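Local coordinates for protein xylulose kinase (PDB 3I8B) that probably phosphorylates D-xylulose to D-xylulose 5-phosphate with ATP, as a member of the FGGY family of carbohydrate kinases, at residues S16-V21 / T457-A462; A99-A104 / K146-A151; D116-D121 / K127-K132; N363-V368 / A400-E405. One frame throughout, in Å; residues are numbered along the deposited sequence.

Interaction 1 is the one contact of the four that joins the two FGGY domains, and it lies nearest the predicted functional residues: the side chain of Lys18 is about 4 Å from that of Asp11, predicted to be important for activity, and the side chain of Ala462 about 10 Å from that of Asp274, the predicted proton acceptor. Interactions 2 and 3 belong to the N-terminal domain and follow one another through helices 99-110, 122-134 and 143-153; their centres are 21 Å apart and their nearest atoms about 6 Å. Interaction 4 lies in the C-terminal domain, its centre 37 Å from that of interaction 1. These three lie away from the functional sites.

Interaction 1. Residues S16-V21 / T457-A462; sequences SCKVRV and TDEYVA
The guanidinium group of Arg20 faces Asp458 across two waters, both in its plane at the edge: one accepts from NE and donates to Asp458 OD1, the other links NH2 with OD2. NH1 is taken by the carbonyl of Gly27. Asp458 O lies over the centre of one face of the Tyr460 ring. The contact spans the two halves of the actin-like ATPase fold, since strand 16-23 belongs to the N-terminal FGGY domain and helix 460-474 to the C-terminal one. Glu459, at the N-cap position of that helix, makes the direct charge contact. The extended Lys18 chain meets it at about a right angle; Lys18 NZ reaches Glu459 OE1 at 2.9 Å, on the syn side and 26° out of the carboxylate plane, and Glu459 OE2 more weakly at 3.2 Å. A bend in Glu459 (chi2 -63°) brings the carboxylate across the CD-to-NZ end of the lysine. Lys18 also touches Asp11, predicted important for activity. A methionine in place of Lys18 would probably leave the Glu459 carboxylate without its mate across the domains. Arg20 CB rests on Ala462 CB at 4.0 Å. Asp458 OD1, besides its water, accepts from Glu459 N at 2.7 Å.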
# COMPACT_ATOMS: atom_id res chain seq x y z
N SER A 16 -2.38 -14.93 0.29
CA SER A 16 -1.42 -16.02 0.39
C SER A 16 -0.06 -15.57 0.94
O SER A 16 0.22 -14.38 1.10
CB SER A 16 -1.21 -16.64 -1.00
OG SER A 16 -0.46 -15.76 -1.83
N CYS A 17 0.79 -16.56 1.21
CA CYS A 17 2.17 -16.32 1.55
C CYS A 17 3.08 -16.85 0.42
O CYS A 17 2.91 -17.97 -0.03
CB CYS A 17 2.53 -17.00 2.86
SG CYS A 17 4.04 -16.34 3.61
N LYS A 18 4.02 -16.04 -0.02
CA LYS A 18 5.00 -16.49 -1.01
C LYS A 18 6.39 -16.40 -0.41
O LYS A 18 6.67 -15.48 0.36
CB LYS A 18 4.92 -15.64 -2.27
CG LYS A 18 3.63 -15.86 -3.05
CD LYS A 18 3.38 -14.74 -4.02
CE LYS A 18 2.13 -15.01 -4.85
NZ LYS A 18 1.74 -13.75 -5.53
N VAL A 19 7.24 -17.37 -0.73
CA VAL A 19 8.63 -17.35 -0.27
C VAL A 19 9.58 -17.47 -1.46
O VAL A 19 9.58 -18.48 -2.17
CB VAL A 19 8.93 -18.48 0.73
CG1 VAL A 19 10.41 -18.49 1.08
CG2 VAL A 19 8.09 -18.33 2.00
N ARG A 20 10.37 -16.44 -1.71
CA ARG A 20 11.27 -16.44 -2.84
C ARG A 20 12.74 -16.51 -2.41
O ARG A 20 13.37 -15.49 -2.09
CB ARG A 20 11.02 -15.22 -3.71
CG ARG A 20 11.65 -15.30 -5.10
CD ARG A 20 11.54 -13.94 -5.73
NE ARG A 20 11.84 -13.86 -7.15
CZ ARG A 20 13.05 -13.62 -7.65
NH1 ARG A 20 14.10 -13.50 -6.85
NH2 ARG A 20 13.21 -13.52 -8.97
N VAL A 21 13.29 -17.71 -2.40
CA VAL A 21 14.71 -17.86 -2.12
C VAL A 21 15.48 -17.31 -3.32
O VAL A 21 15.26 -17.73 -4.47
CB VAL A 21 15.08 -19.31 -1.83
CG1 VAL A 21 16.57 -19.43 -1.52
CG2 VAL A 21 14.23 -19.85 -0.67
N THR A 457 5.56 -9.00 -15.90
CA THR A 457 4.79 -9.46 -14.75
C THR A 457 5.67 -10.39 -13.89
O THR A 457 6.36 -11.26 -14.42
CB THR A 457 3.49 -10.16 -15.18
OG1 THR A 457 2.84 -10.74 -14.04
CG2 THR A 457 3.78 -11.26 -16.19
N ASP A 458 5.66 -10.17 -12.58
CA ASP A 458 6.52 -10.91 -11.64
C ASP A 458 6.10 -10.64 -10.18
O ASP A 458 5.23 -9.79 -9.91
CB ASP A 458 7.99 -10.53 -11.87
CG ASP A 458 8.96 -11.67 -11.52
OD1 ASP A 458 8.61 -12.59 -10.75
OD2 ASP A 458 10.10 -11.63 -12.02
N GLU A 459 6.72 -11.36 -9.26
CA GLU A 459 6.40 -11.21 -7.85
C GLU A 459 7.13 -10.01 -7.26
O GLU A 459 8.11 -10.18 -6.52
CB GLU A 459 6.81 -12.47 -7.10
CG GLU A 459 6.09 -13.72 -7.56
CD GLU A 459 4.60 -13.63 -7.34
OE1 GLU A 459 4.15 -12.64 -6.72
OE2 GLU A 459 3.88 -14.56 -7.77
N TYR A 460 6.66 -8.80 -7.57
CA TYR A 460 7.41 -7.61 -7.20
C TYR A 460 7.60 -7.46 -5.68
O TYR A 460 8.63 -6.96 -5.23
CB TYR A 460 6.78 -6.33 -7.76
CG TYR A 460 6.39 -6.40 -9.22
CD1 TYR A 460 7.28 -6.86 -10.18
CD2 TYR A 460 5.14 -5.97 -9.64
CE1 TYR A 460 6.93 -6.92 -11.51
CE2 TYR A 460 4.77 -6.02 -10.98
CZ TYR A 460 5.67 -6.49 -11.91
OH TYR A 460 5.32 -6.55 -13.24
N VAL A 461 6.60 -7.87 -4.90
CA VAL A 461 6.72 -7.73 -3.44
C VAL A 461 7.80 -8.65 -2.89
O VAL A 461 8.67 -8.22 -2.12
CB VAL A 461 5.39 -8.02 -2.70
CG1 VAL A 461 5.65 -8.10 -1.19
CG2 VAL A 461 4.36 -6.95 -3.01
N ALA A 462 7.73 -9.92 -3.28
CA ALA A 462 8.72 -10.92 -2.86
C ALA A 462 10.12 -10.55 -3.34
O ALA A 462 11.09 -10.72 -2.62
CB ALA A 462 8.33 -12.31 -3.37
O HOH W 1 9.94 -14.51 -8.81
O HOH W 2 11.54 -14.03 -11.13

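Interaction 2. Residues A99-A104 / K146-A151; sequences APQAAA and KVAWVA
Gln101 and Trp149 mark the closest approach of two helical segments, their CA atoms 6.1 Å apart. Both backbones are regular, with Ala103 N bonded to Ala99 O and Ala104 N to Pro100 O in one helix, and Val150 N to Lys146 O and Ala151 N to Val147 O in the other. From helix 99-110 the side chain of Gln101 makes essentially all of the contact. Its aliphatic part packs on the small Ala148, with CG 3.6 Å from Ala148 CB, while the same CG lies beside the backbone N of Trp149. A turn at chi2 (76°) then carries the amide over to Trp149, where Gln101 CD comes within 3.7 Å of Trp149 CA. The amide stands nearly upright to the indole, the two planes 81° apart, and Gln101 NE2 sits in the ring plane at its edge, 3.5 Å from Trp149 CD1. This is van der Waals contact; the polar need of NE2 is met in part by a weak hydrogen bond to Ser98 O, just before its own helix. With CG anti to the backbone N (chi1 178°), the Trp149 ring reaches on to Arg88, Glu154 and Met91 of strand 90-91. The contact thus packs the start of helix 99-110 against helix 143-153, where Gln101 also touches Glu152 and Asn153, Ala102 meets Thr145, and Lys146 ties back to Asp95 and Ser98 just before helix 99-110.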
# COMPACT_ATOMS: atom_id res chain seq x y z
N ALA A 99 -15.15 1.95 9.48
CA ALA A 99 -15.54 3.16 8.78
C ALA A 99 -16.10 4.28 9.68
O ALA A 99 -15.74 5.45 9.51
CB ALA A 99 -16.53 2.83 7.65
N PRO A 100 -16.98 3.94 10.64
CA PRO A 100 -17.49 4.98 11.54
C PRO A 100 -16.37 5.61 12.34
O PRO A 100 -16.36 6.83 12.54
CB PRO A 100 -18.44 4.22 12.47
CG PRO A 100 -18.87 3.03 11.67
CD PRO A 100 -17.66 2.65 10.86
N GLN A 101 -15.42 4.79 12.79
CA GLN A 101 -14.31 5.28 13.57
C GLN A 101 -13.40 6.21 12.74
O GLN A 101 -12.91 7.20 13.25
CB GLN A 101 -13.52 4.12 14.17
CG GLN A 101 -14.25 3.46 15.35
CD GLN A 101 -15.39 2.56 14.92
OE1 GLN A 101 -16.33 2.32 15.69
NE2 GLN A 101 -15.32 2.04 13.70
N ALA A 102 -13.21 5.90 11.46
CA ALA A 102 -12.44 6.77 10.59
C ALA A 102 -13.11 8.14 10.49
O ALA A 102 -12.46 9.18 10.62
CB ALA A 102 -12.26 6.14 9.21
N ALA A 103 -14.43 8.13 10.29
CA ALA A 103 -15.22 9.36 10.24
C ALA A 103 -15.10 10.15 11.54
O ALA A 103 -14.87 11.36 11.52
CB ALA A 103 -16.68 9.04 9.94
N ALA A 104 -15.26 9.45 12.66
CA ALA A 104 -15.20 10.08 13.97
C ALA A 104 -13.82 10.70 14.27
O ALA A 104 -13.74 11.78 14.86
CB ALA A 104 -15.59 9.07 15.05
N LYS A 146 -8.93 0.65 13.39
CA LYS A 146 -9.23 -0.70 13.87
C LYS A 146 -9.17 -0.73 15.40
O LYS A 146 -10.05 -1.31 16.06
CB LYS A 146 -8.25 -1.73 13.31
CG LYS A 146 -8.08 -1.72 11.80
CD LYS A 146 -9.43 -1.79 11.07
CE LYS A 146 -9.21 -2.13 9.60
NZ LYS A 146 -10.46 -2.02 8.80
N VAL A 147 -8.14 -0.11 15.95
CA VAL A 147 -7.97 -0.06 17.39
C VAL A 147 -9.14 0.70 18.01
O VAL A 147 -9.70 0.27 19.00
CB VAL A 147 -6.65 0.60 17.80
CG1 VAL A 147 -6.54 0.69 19.34
CG2 VAL A 147 -5.46 -0.17 17.20
N ALA A 148 -9.50 1.83 17.39
CA ALA A 148 -10.70 2.57 17.75
C ALA A 148 -11.95 1.70 17.78
O ALA A 148 -12.75 1.76 18.72
CB ALA A 148 -10.91 3.72 16.79
N TRP A 149 -12.13 0.89 16.75
CA TRP A 149 -13.30 0.05 16.63
C TRP A 149 -13.34 -0.96 17.77
O TRP A 149 -14.40 -1.24 18.35
CB TRP A 149 -13.31 -0.67 15.27
CG TRP A 149 -14.50 -1.58 15.13
CD1 TRP A 149 -15.67 -1.30 14.50
CD2 TRP A 149 -14.63 -2.91 15.65
NE1 TRP A 149 -16.53 -2.38 14.58
CE2 TRP A 149 -15.91 -3.38 15.28
CE3 TRP A 149 -13.78 -3.76 16.37
CZ2 TRP A 149 -16.36 -4.66 15.63
CZ3 TRP A 149 -14.23 -5.02 16.72
CH2 TRP A 149 -15.51 -5.46 16.35
N VAL A 150 -12.18 -1.51 18.10
CA VAL A 150 -12.08 -2.49 19.17
C VAL A 150 -12.40 -1.83 20.52
O VAL A 150 -13.03 -2.45 21.38
CB VAL A 150 -10.68 -3.15 19.23
CG1 VAL A 150 -10.59 -4.07 20.44
CG2 VAL A 150 -10.40 -3.92 17.94
N ALA A 151 -11.95 -0.59 20.70
CA ALA A 151 -12.26 0.11 21.95
C ALA A 151 -13.76 0.34 22.06
O ALA A 151 -14.34 0.24 23.14
CB ALA A 151 -11.52 1.43 22.04

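Interaction 3. Residues D116-D121 / K127-K132; sequences DGEPED and KQRWVK
Glu118 and Arg129 form a side-on, two-nitrogen salt bridge. Arg129 NE donates to Glu118 OE2 at 2.8 Å with an N-H...O angle of 158°, OE2 lying in the guanidinium plane; Arg129 NH2 donates to Glu118 OE1, also at 2.8 Å but more bent at 144°. The two flat groups are twisted by 56°, so NE approaches OE2 from above the carboxylate plane, whereas OE1 is met on its syn side, though also out of that plane. OE1 also accepts from the backbone N of Gln115, and Arg129 NH1 and NH2 serve the carbonyls of Leu109, Ala112 and Pro113, which fixes the guanidinium among backbone oxygens. Lys132 NZ adds a long salt bridge to Glu118 OE2 at 3.7 Å. A leucine in place of Glu118 would probably leave Arg129 NE and the Lys132 ammonium without their carboxylate, and Gln115 N without its acceptor. Outside the charged cluster, the extended Gln128 lies against the proline ring, its CD 3.7 Å from Pro119 CD. The arrangement is a surface salt-bridge network in which a loop folds back on the helix it leads into: Asp121 is the N-cap of helix 122-134, its OD2 accepting from Ala124 N.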
# COMPACT_ATOMS: atom_id res chain seq x y z
N ASP A 116 -5.48 30.49 12.33
CA ASP A 116 -4.83 31.16 11.21
C ASP A 116 -4.63 30.25 10.00
O ASP A 116 -3.71 29.43 9.97
CB ASP A 116 -3.48 31.68 11.70
CG ASP A 116 -2.87 30.77 12.77
OD1 ASP A 116 -2.37 29.67 12.42
OD2 ASP A 116 -2.90 31.16 13.96
N GLY A 117 -5.51 30.37 9.01
CA GLY A 117 -5.34 29.65 7.76
C GLY A 117 -6.12 28.35 7.63
O GLY A 117 -6.43 27.92 6.51
N GLU A 118 -6.43 27.71 8.75
CA GLU A 118 -7.20 26.47 8.73
C GLU A 118 -8.61 26.70 8.18
O GLU A 118 -9.16 27.79 8.34
CB GLU A 118 -7.27 25.86 10.13
CG GLU A 118 -5.96 25.24 10.59
CD GLU A 118 -6.05 24.67 11.99
OE1 GLU A 118 -6.70 25.30 12.85
OE2 GLU A 118 -5.46 23.59 12.23
N PRO A 119 -9.17 25.69 7.50
CA PRO A 119 -10.54 25.71 6.97
C PRO A 119 -11.56 25.96 8.07
O PRO A 119 -11.35 25.55 9.22
CB PRO A 119 -10.74 24.29 6.43
CG PRO A 119 -9.37 23.74 6.23
CD PRO A 119 -8.47 24.42 7.21
N GLU A 120 -12.67 26.61 7.73
CA GLU A 120 -13.74 26.85 8.69
C GLU A 120 -14.58 25.59 8.91
O GLU A 120 -15.05 25.33 10.01
CB GLU A 120 -14.64 28.02 8.26
CG GLU A 120 -14.21 29.35 8.83
CD GLU A 120 -14.00 29.29 10.33
OE1 GLU A 120 -14.73 28.52 11.00
OE2 GLU A 120 -13.11 30.00 10.84
N ASP A 121 -14.78 24.83 7.84
CA ASP A 121 -15.49 23.56 7.94
C ASP A 121 -14.70 22.58 8.81
O ASP A 121 -13.52 22.31 8.54
CB ASP A 121 -15.73 22.98 6.55
CG ASP A 121 -16.39 21.61 6.60
OD1 ASP A 121 -17.34 21.45 7.39
OD2 ASP A 121 -15.97 20.71 5.85
N LYS A 127 -9.50 16.76 8.41
CA LYS A 127 -8.71 16.08 7.38
C LYS A 127 -7.33 16.70 7.28
O LYS A 127 -6.34 16.00 7.27
CB LYS A 127 -9.42 16.09 6.02
CG LYS A 127 -10.65 15.21 5.95
CD LYS A 127 -11.27 15.24 4.55
CE LYS A 127 -12.47 14.30 4.47
NZ LYS A 127 -13.47 14.78 3.47
N GLN A 128 -7.27 18.03 7.22
CA GLN A 128 -6.00 18.73 7.08
C GLN A 128 -5.07 18.50 8.27
O GLN A 128 -3.85 18.38 8.11
CB GLN A 128 -6.26 20.23 6.90
CG GLN A 128 -5.05 21.11 7.15
CD GLN A 128 -5.30 22.55 6.78
OE1 GLN A 128 -5.89 22.84 5.73
NE2 GLN A 128 -4.88 23.47 7.65
N ARG A 129 -5.65 18.45 9.47
CA ARG A 129 -4.86 18.23 10.68
C ARG A 129 -4.28 16.81 10.74
O ARG A 129 -3.17 16.60 11.26
CB ARG A 129 -5.69 18.53 11.93
CG ARG A 129 -5.82 20.03 12.24
CD ARG A 129 -6.94 20.30 13.27
NE ARG A 129 -7.03 21.72 13.61
CZ ARG A 129 -8.00 22.27 14.32
NH1 ARG A 129 -9.00 21.52 14.78
NH2 ARG A 129 -7.98 23.58 14.58
N TRP A 130 -5.02 15.84 10.22
CA TRP A 130 -4.52 14.47 10.12
C TRP A 130 -3.36 14.38 9.14
O TRP A 130 -2.32 13.78 9.44
CB TRP A 130 -5.64 13.49 9.73
CG TRP A 130 -6.45 13.05 10.90
CD1 TRP A 130 -7.73 13.46 11.23
CD2 TRP A 130 -6.05 12.13 11.93
NE1 TRP A 130 -8.13 12.85 12.39
CE2 TRP A 130 -7.12 12.03 12.84
CE3 TRP A 130 -4.89 11.38 12.15
CZ2 TRP A 130 -7.06 11.21 13.97
CZ3 TRP A 130 -4.83 10.57 13.28
CH2 TRP A 130 -5.91 10.49 14.17
N VAL A 131 -3.55 14.96 7.96
CA VAL A 131 -2.50 14.96 6.95
C VAL A 131 -1.19 15.57 7.49
O VAL A 131 -0.10 14.98 7.36
CB VAL A 131 -2.98 15.66 5.66
CG1 VAL A 131 -1.84 15.89 4.66
CG2 VAL A 131 -4.08 14.82 5.03
N LYS A 132 -1.29 16.74 8.14
CA LYS A 132 -0.12 17.39 8.74
C LYS A 132 0.48 16.59 9.90
O LYS A 132 1.70 16.58 10.08
CB LYS A 132 -0.44 18.84 9.16
CG LYS A 132 -0.73 19.78 7.98
CD LYS A 132 -1.06 21.22 8.44
CE LYS A 132 -2.18 21.21 9.49
NZ LYS A 132 -3.06 22.46 9.59

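Interaction 4. Residues N363-V368 / A400-E405; sequences NGITLV and ARAFVE
Ala402 is the small surface on which the strand segment rests. Ile365 CG2 meets Ala402 CB at 3.6 Å, and Leu367 CB sits 3.4 Å from Ala402 O, where the two backbones are nearest (Leu367 CA to Ala402 CA 5.6 Å). In Leu367, chi1 171° and chi2 59° together direct the CD2 methyl to Phe403. Leu367 CD2 touches Phe403 CD1 at 3.7 Å, obliquely to the ring. The same methyl also lies close to the CA of Phe403. These apolar contacts are buried, and two waters satisfy polar atoms between the segments. One accepts from Leu367 N and donates to Ala402 O at 2.7 Å, linking strand and helix backbones. The other donates to Ile365 O and, at 2.6 Å, to Glu405 OE1. Glu405 is itself held from within the helix: Arg401 NE, one turn earlier, bonds to Glu405 OE2 at 2.9 Å, approaching from above the carboxylate plane, and the backbone N of Gly361 donates to the same oxygen. Arg401 in turn gives NH1 to the carbonyl of Ala355. Phe403 is set by an edge-to-face contact with Phe386, whose side chain also touches Ile365, Leu367 and Ala402. Strand 366-368 pairs with strand 385-387 through Thr366 with Ser387 and Val368 with Thr385, making a two-stranded antiparallel sheet laid on helix 396-420; helix 348-357 packs on that helix through Ala400 and Val404, while helix 496-506 meets Thr366 and Val368.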
# COMPACT_ATOMS: atom_id res chain seq x y z
N ASN A 363 -14.37 13.20 -30.08
CA ASN A 363 -15.20 14.21 -30.70
C ASN A 363 -16.04 14.98 -29.68
O ASN A 363 -17.20 15.32 -29.95
CB ASN A 363 -16.10 13.57 -31.77
CG ASN A 363 -15.31 13.16 -33.00
OD1 ASN A 363 -14.89 14.02 -33.79
ND2 ASN A 363 -15.10 11.86 -33.17
N GLY A 364 -15.47 15.21 -28.50
CA GLY A 364 -16.04 16.13 -27.54
C GLY A 364 -16.68 15.52 -26.31
O GLY A 364 -16.99 16.22 -25.36
N ILE A 365 -16.89 14.21 -26.33
CA ILE A 365 -17.47 13.54 -25.17
C ILE A 365 -16.42 13.24 -24.11
O ILE A 365 -15.37 12.66 -24.40
CB ILE A 365 -18.15 12.23 -25.57
CG1 ILE A 365 -19.33 12.51 -26.52
CG2 ILE A 365 -18.61 11.47 -24.33
CD1 ILE A 365 -19.97 11.24 -27.07
N THR A 366 -16.72 13.62 -22.88
CA THR A 366 -15.84 13.37 -21.76
C THR A 366 -16.56 12.55 -20.69
O THR A 366 -17.71 12.85 -20.34
CB THR A 366 -15.36 14.67 -21.13
OG1 THR A 366 -14.59 15.41 -22.08
CG2 THR A 366 -14.52 14.40 -19.89
N LEU A 367 -15.89 11.52 -20.21
CA LEU A 367 -16.38 10.74 -19.07
C LEU A 367 -15.56 11.09 -17.84
O LEU A 367 -14.32 11.02 -17.89
CB LEU A 367 -16.24 9.24 -19.35
CG LEU A 367 -16.50 8.34 -18.14
CD1 LEU A 367 -17.92 8.57 -17.59
CD2 LEU A 367 -16.27 6.86 -18.48
N VAL A 368 -16.23 11.49 -16.76
CA VAL A 368 -15.60 11.54 -15.44
C VAL A 368 -16.10 10.32 -14.70
O VAL A 368 -17.23 10.28 -14.22
CB VAL A 368 -15.96 12.82 -14.66
CG1 VAL A 368 -15.34 12.79 -13.25
CG2 VAL A 368 -15.50 14.05 -15.42
N ALA A 400 -17.39 4.74 -26.58
CA ALA A 400 -16.35 3.75 -26.33
C ALA A 400 -15.04 4.46 -26.01
O ALA A 400 -14.40 4.19 -25.00
CB ALA A 400 -16.18 2.84 -27.53
N ARG A 401 -14.65 5.38 -26.89
CA ARG A 401 -13.41 6.12 -26.73
C ARG A 401 -13.41 6.96 -25.44
O ARG A 401 -12.37 7.11 -24.80
CB ARG A 401 -13.17 7.00 -27.96
CG ARG A 401 -11.90 7.83 -27.93
CD ARG A 401 -10.66 6.95 -27.95
NE ARG A 401 -9.44 7.72 -28.19
CZ ARG A 401 -8.71 7.65 -29.30
NH1 ARG A 401 -9.07 6.84 -30.29
NH2 ARG A 401 -7.63 8.40 -29.43
N ALA A 402 -14.58 7.48 -25.07
CA ALA A 402 -14.71 8.26 -23.84
C ALA A 402 -14.54 7.40 -22.58
O ALA A 402 -14.02 7.88 -21.57
CB ALA A 402 -16.07 9.01 -23.80
N PHE A 403 -14.98 6.15 -22.64
CA PHE A 403 -14.76 5.21 -21.54
C PHE A 403 -13.25 4.97 -21.33
O PHE A 403 -12.75 5.03 -20.21
CB PHE A 403 -15.44 3.88 -21.83
CG PHE A 403 -16.88 3.81 -21.40
CD1 PHE A 403 -17.22 3.68 -20.06
CD2 PHE A 403 -17.90 3.82 -22.34
CE1 PHE A 403 -18.54 3.60 -19.67
CE2 PHE A 403 -19.22 3.73 -21.96
CZ PHE A 403 -19.54 3.62 -20.62
N VAL A 404 -12.54 4.71 -22.43
CA VAL A 404 -11.09 4.48 -22.34
C VAL A 404 -10.33 5.75 -21.94
O VAL A 404 -9.43 5.71 -21.08
CB VAL A 404 -10.53 3.95 -23.67
CG1 VAL A 404 -9.02 3.76 -23.57
CG2 VAL A 404 -11.20 2.64 -24.06
N GLU A 405 -10.67 6.87 -22.56
CA GLU A 405 -9.99 8.12 -22.27
C GLU A 405 -10.27 8.55 -20.84
O GLU A 405 -9.45 9.22 -20.21
CB GLU A 405 -10.41 9.21 -23.28
CG GLU A 405 -9.90 8.96 -24.71
CD GLU A 405 -10.07 10.17 -25.62
OE1 GLU A 405 -10.91 11.05 -25.30
OE2 GLU A 405 -9.37 10.24 -26.66
O HOH W 3 -12.82 11.85 -23.79
O HOH W 4 -13.48 10.48 -21.41